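Side-chain contacts in dTDP-glucose 4,6-dehydratase (Klebsiella pneumoniae, PDB 5U4Q), which binds NAD and probably converts a nucleotide sugar, as a dTDP-glucose 4,6-dehydratase or related epimerase with a Rossmann-type domain: residues E68-A71 with K72-A75; D50-Y54 with P55-F59; E114-H118 with T119-H123. All coordinates share one frame; numbering follows the deposited sequence. Where two conformers were deposited one is given.

Contact 1: E68-A71 with K72-A75; sequences EGMA and KLFA
M70, present as selenomethionine, and F74 lie side by side one helical turn apart, pointing the same way. Their contact is apolar: the terminal methyl CE of M70 sits 3.9 Å from CE2 of the F74 ring. The M70 chain gets there by coiling, since chi1, chi2 and chi3 all turn in the same sense, with values near -74°, and fold the methyl back level with the M70 backbone, where the F74 ring leans toward it. SE makes a looser approach to L73, 4.4 Å from its CD2. The carbonyl of M70 has a double role. M70 O accepts the amide F74 N at 3.1 Å, with a nearly linear N-H...O angle of 172°, and also lies in the plane of the F74 ring at its edge, 3.2 Å from CD2.

Three further backbone bonds of the i to i+4 kind flank this one. A75 N to A71 O is the shortest of the four, at 2.8 Å, and the bonds K72 N to E68 O and L73 N to G69 O complete the set. On the outer face E68 and K72 bear opposite charges, but in one of two conformers E68 OE2 and K72 NZ are 5.1 Å apart, too far for a salt bridge.

The second shell separates the two faces of this amphipathic helix. M70, L73 and F74 are buried: L73 rests on V31, I33 and L7 of the sheet, while I112 of helix 98-118 meets both M70 and F74. Near the start of the helix, D66 OD1 accepts a hydrogen bond from G69 N. Helix 67-77 thus packs on strands 5-9 and 29-34 while linking strand 57-61 to strand 81-84, the crossover that joins the two halves of a Rossmann fold.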
loop_
_atom_site.group_PDB
_atom_site.type_symbol
_atom_site.label_atom_id
_atom_site.label_comp_id
_atom_site.label_asym_id
_atom_site.label_seq_id
_atom_site.Cartn_x
_atom_site.Cartn_y
_atom_site.Cartn_z
ATOM N N GLU A 68 -19.738 7.993 1.801
ATOM C CA GLU A 68 -20.928 8.304 2.592
ATOM C C GLU A 68 -21.721 7.041 2.904
ATOM O O GLU A 68 -22.213 6.876 4.030
ATOM C CB GLU A 68 -21.820 9.354 1.898
ATOM C CG GLU A 68 -23.062 9.701 2.709
ATOM C CD GLU A 68 -23.836 10.890 2.185
ATOM O OE1 GLU A 68 -23.571 11.353 1.052
ATOM O OE2 GLU A 68 -24.716 11.367 2.936
ATOM N N GLY A 69 -21.846 6.156 1.911
ATOM C CA GLY A 69 -22.585 4.879 2.101
ATOM C C GLY A 69 -21.922 4.007 3.172
ATOM O O GLY A 69 -22.584 3.387 3.999
HETATM N N MSE A 70 -20.598 3.945 3.133
HETATM C CA MSE A 70 -19.862 3.189 4.144
HETATM C C MSE A 70 -19.998 3.784 5.525
HETATM O O MSE A 70 -20.225 3.082 6.514
HETATM C CB MSE A 70 -18.399 3.096 3.741
HETATM C CG MSE A 70 -18.208 2.150 2.567
HETATM SE SE MSE A 70 -18.389 0.250 3.027
HETATM C CE MSE A 70 -16.660 0.118 3.927
ATOM N N ALA A 71 -19.897 5.107 5.613
ATOM C CA ALA A 71 -20.072 5.779 6.898
ATOM C C ALA A 71 -21.471 5.519 7.479
ATOM O O ALA A 71 -21.600 5.236 8.674
ATOM C CB ALA A 71 -19.823 7.275 6.744
ATOM N N LYS A 72 -22.491 5.602 6.635
ATOM C CA LYS A 72 -23.877 5.332 7.048
ATOM C C LYS A 72 -24.044 3.905 7.573
ATOM O O LYS A 72 -24.705 3.660 8.568
ATOM C CB LYS A 72 -24.837 5.581 5.903
ATOM C CG LYS A 72 -26.319 5.510 6.280
ATOM C CD LYS A 72 -27.227 5.729 5.063
ATOM C CE LYS A 72 -26.911 7.024 4.326
ATOM N NZ LYS A 72 -27.842 7.313 3.188
ATOM N N LEU A 73 -23.412 2.961 6.894
ATOM C CA LEU A 73 -23.472 1.569 7.312
ATOM C C LEU A 73 -22.893 1.394 8.724
ATOM O O LEU A 73 -23.523 0.832 9.602
ATOM C CB LEU A 73 -22.696 0.713 6.312
ATOM C CG LEU A 73 -22.503 -0.757 6.648
ATOM C CD1 LEU A 73 -23.762 -1.536 6.365
ATOM C CD2 LEU A 73 -21.337 -1.299 5.845
ATOM N N PHE A 74 -21.679 1.883 8.934
ATOM C CA PHE A 74 -21.052 1.750 10.215
ATOM C C PHE A 74 -21.842 2.506 11.297
ATOM O O PHE A 74 -22.041 1.996 12.383
ATOM C CB PHE A 74 -19.606 2.204 10.175
ATOM C CG PHE A 74 -18.641 1.160 9.621
ATOM C CD1 PHE A 74 -17.982 0.308 10.478
ATOM C CD2 PHE A 74 -18.342 1.104 8.273
ATOM C CE1 PHE A 74 -17.074 -0.628 9.970
ATOM C CE2 PHE A 74 -17.451 0.158 7.773
ATOM C CZ PHE A 74 -16.818 -0.683 8.629
ATOM N N ALA A 75 -22.291 3.691 10.947
ATOM C CA ALA A 75 -23.001 4.524 11.931
ATOM C C ALA A 75 -24.318 3.916 12.379
ATOM O O ALA A 75 -24.631 3.926 13.566
ATOM C CB ALA A 75 -23.253 5.881 11.361
#

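Contact 2: D50-Y54 with P55-F59; sequences DRLAY and PAFHF
Y54 O accepts the amide of F57, the N to O distance being 3.0 Å with an N-H...O angle of 160°. The donor stands well above the carbonyl plane, 58° out of it, so the bond does not fall on a lone pair. It closes a type I beta turn from Y54 to F57, with P55 and A56 at the two central positions.

Beyond the turn, F57 folds back against L52. Its ring carbon CG lies anti to the backbone N (chi1 -179°), which swings the ring across the L52 side chain. CB of L52 then sits over one face, 3.9 Å from the ring centroid and displaced toward the rim, a CH-pi contact. Further out, L52 CD1 approaches CZ at 3.7 Å, and on the backbone side L52 O comes within 3.1 Å of CD2. Y54 adds a smaller apolar contact, its CB being 4.3 Å from CB of F57.

An earlier type I turn, D50 to A53, leads out of helix 42-50, although its A53 N to D50 O bond is weak. The two turns reverse the chain into strand 57-61, which pairs with strand 29-34 through backbone bonds of H58 with V30 and G32. F17 of helix 14-25 meets L52, and the F57 side chain touches L24 of that helix, L49 of helix 42-50 and V30 of strand 29-34.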
loop_
_atom_site.group_PDB
_atom_site.type_symbol
_atom_site.label_atom_id
_atom_site.label_comp_id
_atom_site.label_asym_id
_atom_site.label_seq_id
_atom_site.Cartn_x
_atom_site.Cartn_y
_atom_site.Cartn_z
ATOM N N ASP A 50 -28.746 -15.859 -1.816
ATOM C CA ASP A 50 -30.041 -16.536 -1.558
ATOM C C ASP A 50 -29.947 -17.531 -0.404
ATOM O O ASP A 50 -30.914 -17.723 0.339
ATOM C CB ASP A 50 -30.533 -17.255 -2.805
ATOM C CG ASP A 50 -31.082 -16.308 -3.846
ATOM O OD1 ASP A 50 -31.241 -15.103 -3.573
ATOM O OD2 ASP A 50 -31.354 -16.785 -4.957
ATOM N N ARG A 51 -28.771 -18.135 -0.237
ATOM C CA ARG A 51 -28.542 -19.110 0.838
ATOM C C ARG A 51 -28.199 -18.492 2.182
ATOM O O ARG A 51 -27.951 -19.202 3.153
ATOM C CB ARG A 51 -27.461 -20.081 0.418
ATOM C CG ARG A 51 -27.878 -20.828 -0.813
ATOM C CD ARG A 51 -26.789 -21.744 -1.274
ATOM N NE ARG A 51 -26.600 -22.866 -0.369
ATOM C CZ ARG A 51 -27.266 -24.010 -0.475
ATOM N NH1 ARG A 51 -28.165 -24.172 -1.440
ATOM N NH2 ARG A 51 -27.033 -24.987 0.380
ATOM N N LEU A 52 -28.159 -17.170 2.220
ATOM C CA LEU A 52 -27.978 -16.423 3.466
ATOM C C LEU A 52 -29.291 -15.837 3.976
ATOM O O LEU A 52 -29.268 -14.969 4.857
ATOM C CB LEU A 52 -26.964 -15.299 3.309
ATOM C CG LEU A 52 -25.539 -15.754 2.942
ATOM C CD1 LEU A 52 -24.682 -14.547 2.690
ATOM C CD2 LEU A 52 -24.956 -16.594 4.060
ATOM N N ALA A 53 -30.421 -16.318 3.456
ATOM C CA ALA A 53 -31.734 -15.834 3.919
ATOM C C ALA A 53 -32.016 -16.400 5.318
ATOM O O ALA A 53 -32.466 -17.528 5.466
ATOM C CB ALA A 53 -32.848 -16.234 2.944
ATOM N N TYR A 54 -31.674 -15.615 6.324
ATOM C CA TYR A 54 -31.902 -15.934 7.707
ATOM C C TYR A 54 -32.446 -14.664 8.346
ATOM O O TYR A 54 -32.091 -13.561 7.944
ATOM C CB TYR A 54 -30.585 -16.267 8.423
ATOM C CG TYR A 54 -29.951 -17.607 8.087
ATOM C CD1 TYR A 54 -29.306 -17.817 6.873
ATOM C CD2 TYR A 54 -29.932 -18.646 9.011
ATOM C CE1 TYR A 54 -28.701 -19.031 6.581
ATOM C CE2 TYR A 54 -29.326 -19.851 8.730
ATOM C CZ TYR A 54 -28.713 -20.043 7.514
ATOM O OH TYR A 54 -28.119 -21.250 7.228
ATOM N N PRO A 55 -33.264 -14.799 9.398
ATOM C CA PRO A 55 -33.803 -13.591 10.020
ATOM C C PRO A 55 -32.728 -12.657 10.593
ATOM O O PRO A 55 -32.947 -11.434 10.634
ATOM C CB PRO A 55 -34.721 -14.127 11.126
ATOM C CG PRO A 55 -34.406 -15.573 11.253
ATOM C CD PRO A 55 -33.795 -16.028 9.972
ATOM N N ALA A 56 -31.595 -13.219 11.023
ATOM C CA ALA A 56 -30.500 -12.425 11.592
ATOM C C ALA A 56 -29.516 -11.882 10.537
ATOM O O ALA A 56 -28.495 -11.302 10.901
ATOM C CB ALA A 56 -29.757 -13.258 12.592
ATOM N N PHE A 57 -29.835 -12.060 9.263
ATOM C CA PHE A 57 -29.004 -11.561 8.166
ATOM C C PHE A 57 -29.680 -10.437 7.436
ATOM O O PHE A 57 -30.878 -10.511 7.150
ATOM C CB PHE A 57 -28.699 -12.665 7.153
ATOM C CG PHE A 57 -27.832 -12.223 6.002
ATOM C CD1 PHE A 57 -26.487 -11.957 6.211
ATOM C CD2 PHE A 57 -28.356 -12.043 4.717
ATOM C CE1 PHE A 57 -25.678 -11.530 5.167
ATOM C CE2 PHE A 57 -27.537 -11.647 3.663
ATOM C CZ PHE A 57 -26.190 -11.376 3.901
ATOM N N HIS A 58 -28.906 -9.408 7.125
ATOM C CA HIS A 58 -29.353 -8.308 6.294
ATOM C C HIS A 58 -28.269 -8.021 5.272
ATOM O O HIS A 58 -27.097 -7.968 5.628
ATOM C CB HIS A 58 -29.615 -7.056 7.101
ATOM C CG HIS A 58 -30.817 -7.154 7.986
ATOM N ND1 HIS A 58 -30.734 -7.500 9.319
ATOM C CD2 HIS A 58 -32.134 -6.966 7.725
ATOM C CE1 HIS A 58 -31.948 -7.506 9.845
ATOM N NE2 HIS A 58 -32.814 -7.189 8.899
ATOM N N PHE A 59 -28.677 -7.822 4.032
ATOM C CA PHE A 59 -27.771 -7.525 2.953
ATOM C C PHE A 59 -27.945 -6.120 2.442
ATOM O O PHE A 59 -29.091 -5.627 2.330
ATOM C CB PHE A 59 -27.968 -8.474 1.772
ATOM C CG PHE A 59 -27.099 -8.142 0.590
ATOM C CD1 PHE A 59 -25.742 -8.398 0.633
ATOM C CD2 PHE A 59 -27.632 -7.548 -0.536
ATOM C CE1 PHE A 59 -24.932 -8.081 -0.431
ATOM C CE2 PHE A 59 -26.813 -7.221 -1.611
ATOM C CZ PHE A 59 -25.465 -7.497 -1.548
#

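Contact 3: E114-H118 with T119-H123; sequences EGCRH and TKVKH
C116 and V121 meet across a Schellman motif that ends helix 98-118. V121 N donates to C116 O at 3.0 Å, in the carbonyl plane and on a lone pair, whereas K120 N reaches R117 O only weakly, at 3.4 Å. K120 is the C-prime residue, and its positive phi of 53° lets the chain turn back. Beside the V121 N bond, CB of C116 packs 3.8 Å from CB of V121.

G115 O is satisfied twice by T119, from opposite faces of the carbonyl plane: by the amide N at 3.1 Å and by the hydroxyl OG1 at 2.7 Å. A chi1 of 68° sets that hydroxyl between the backbone N and the carbonyl carbon, turned back toward the helix.

Within the last turn, the E114 carboxylate accepts from two side chains, H118 and R117. H118 NE2 donates to its OE1 at 2.8 Å, and OE2 also accepts from Y168 OH. R117 NH1 also donates to L95 O of the second subunit. E114 OE2, in the guanidinium plane of R117, offers its syn lone pair to R117 NH1 at 2.9 Å, a salt bridge.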
loop_
_atom_site.group_PDB
_atom_site.type_symbol
_atom_site.label_atom_id
_atom_site.label_comp_id
_atom_site.label_asym_id
_atom_site.label_seq_id
_atom_site.Cartn_x
_atom_site.Cartn_y
_atom_site.Cartn_z
ATOM N N GLU A 114 -11.775 3.695 8.830
ATOM C CA GLU A 114 -12.481 4.865 9.386
ATOM C C GLU A 114 -13.738 4.449 10.112
ATOM O O GLU A 114 -14.024 4.959 11.209
ATOM C CB GLU A 114 -12.755 5.900 8.305
ATOM C CG GLU A 114 -11.535 6.757 8.010
ATOM C CD GLU A 114 -11.208 7.705 9.158
ATOM O OE1 GLU A 114 -12.013 8.644 9.332
ATOM O OE2 GLU A 114 -10.179 7.545 9.844
ATOM N N GLY A 115 -14.500 3.526 9.520
ATOM C CA GLY A 115 -15.717 3.020 10.140
ATOM C C GLY A 115 -15.393 2.347 11.463
ATOM O O GLY A 115 -16.072 2.574 12.514
ATOM N N CYS A 116 -14.332 1.543 11.483
ATOM C CA CYS A 116 -13.915 0.866 12.712
ATOM C C CYS A 116 -13.447 1.854 13.780
ATOM O O CYS A 116 -13.731 1.665 14.961
ATOM C CB CYS A 116 -12.802 -0.143 12.436
ATOM S SG CYS A 116 -13.326 -1.592 11.485
ATOM N N ARG A 117 -12.734 2.881 13.347
ATOM C CA ARG A 117 -12.229 3.910 14.236
ATOM C C ARG A 117 -13.368 4.678 14.899
ATOM O O ARG A 117 -13.440 4.775 16.137
ATOM C CB ARG A 117 -11.363 4.875 13.438
ATOM C CG ARG A 117 -10.894 6.105 14.201
ATOM C CD ARG A 117 -10.272 7.058 13.229
ATOM N NE ARG A 117 -9.918 8.312 13.878
ATOM C CZ ARG A 117 -9.498 9.398 13.238
ATOM N NH1 ARG A 117 -9.374 9.418 11.918
ATOM N NH2 ARG A 117 -9.168 10.486 13.939
ATOM N N HIS A 118 -14.235 5.249 14.089
ATOM C CA HIS A 118 -15.288 6.127 14.636
ATOM C C HIS A 118 -16.387 5.432 15.413
ATOM O O HIS A 118 -17.044 6.074 16.249
ATOM C CB HIS A 118 -15.816 7.043 13.548
ATOM C CG HIS A 118 -14.759 7.945 12.995
ATOM N ND1 HIS A 118 -14.190 8.959 13.742
ATOM C CD2 HIS A 118 -14.121 7.955 11.801
ATOM C CE1 HIS A 118 -13.259 9.562 13.023
ATOM N NE2 HIS A 118 -13.208 8.987 11.838
ATOM N N THR A 119 -16.589 4.138 15.164
ATOM C CA THR A 119 -17.612 3.384 15.903
ATOM C C THR A 119 -17.006 2.385 16.897
ATOM O O THR A 119 -17.720 1.563 17.465
ATOM C CB THR A 119 -18.626 2.687 14.970
ATOM O OG1 THR A 119 -17.974 1.637 14.241
ATOM C CG2 THR A 119 -19.269 3.668 14.002
ATOM N N LYS A 120 -15.694 2.447 17.097
ATOM C CA LYS A 120 -15.015 1.616 18.081
ATOM C C LYS A 120 -15.284 0.126 17.956
ATOM O O LYS A 120 -15.619 -0.572 18.911
ATOM C CB LYS A 120 -15.293 2.124 19.501
ATOM C CG LYS A 120 -14.735 3.533 19.705
ATOM C CD LYS A 120 -14.640 3.905 21.175
ATOM C CE LYS A 120 -13.937 5.249 21.346
ATOM N NZ LYS A 120 -13.664 5.565 22.776
ATOM N N VAL A 121 -15.131 -0.340 16.725
ATOM C CA VAL A 121 -15.207 -1.783 16.435
ATOM C C VAL A 121 -14.152 -2.528 17.260
ATOM O O VAL A 121 -12.978 -2.111 17.328
ATOM C CB VAL A 121 -15.042 -2.026 14.932
ATOM C CG1 VAL A 121 -14.728 -3.495 14.625
ATOM C CG2 VAL A 121 -16.293 -1.565 14.215
ATOM N N LYS A 122 -14.565 -3.619 17.909
ATOM C CA LYS A 122 -13.665 -4.315 18.835
ATOM C C LYS A 122 -12.622 -5.221 18.195
ATOM O O LYS A 122 -11.628 -5.550 18.841
ATOM C CB LYS A 122 -14.465 -5.059 19.897
ATOM C CG LYS A 122 -15.226 -4.094 20.792
ATOM C CD LYS A 122 -15.783 -4.748 22.042
ATOM C CE LYS A 122 -16.310 -3.700 23.023
ATOM N NZ LYS A 122 -17.520 -3.004 22.515
ATOM N N HIS A 123 -12.859 -5.645 16.947
ATOM C CA HIS A 123 -11.873 -6.463 16.239
ATOM C C HIS A 123 -12.154 -6.403 14.746
ATOM O O HIS A 123 -13.303 -6.626 14.319
ATOM C CB HIS A 123 -11.896 -7.920 16.697
ATOM C CG HIS A 123 -10.737 -8.741 16.219
ATOM N ND1 HIS A 123 -10.731 -10.115 16.278
ATOM C CD2 HIS A 123 -9.529 -8.381 15.717
ATOM C CE1 HIS A 123 -9.565 -10.562 15.837
ATOM N NE2 HIS A 123 -8.832 -9.534 15.463
#

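In the fold
Contacts 1 and 3 are direct neighbours, their centres 12 Å apart: F74 CD1 packs 3.4 Å from G115 C, and F74 O lies 3.6 Å from T119 CG2. Helices 67-77 and 98-118 are thereby joined through the ring of one and the C-terminal turn of the other. Contact 2 stands apart from both; its nearest atoms are about 7 Å from those of contact 1 and about 15 Å from those of contact 3. Relative to the bound NAD, the M70 side chain of contact 1 is about 7 Å away and the L52 side chain of contact 2 about 10 Å. Contact 3 instead adjoins the second subunit.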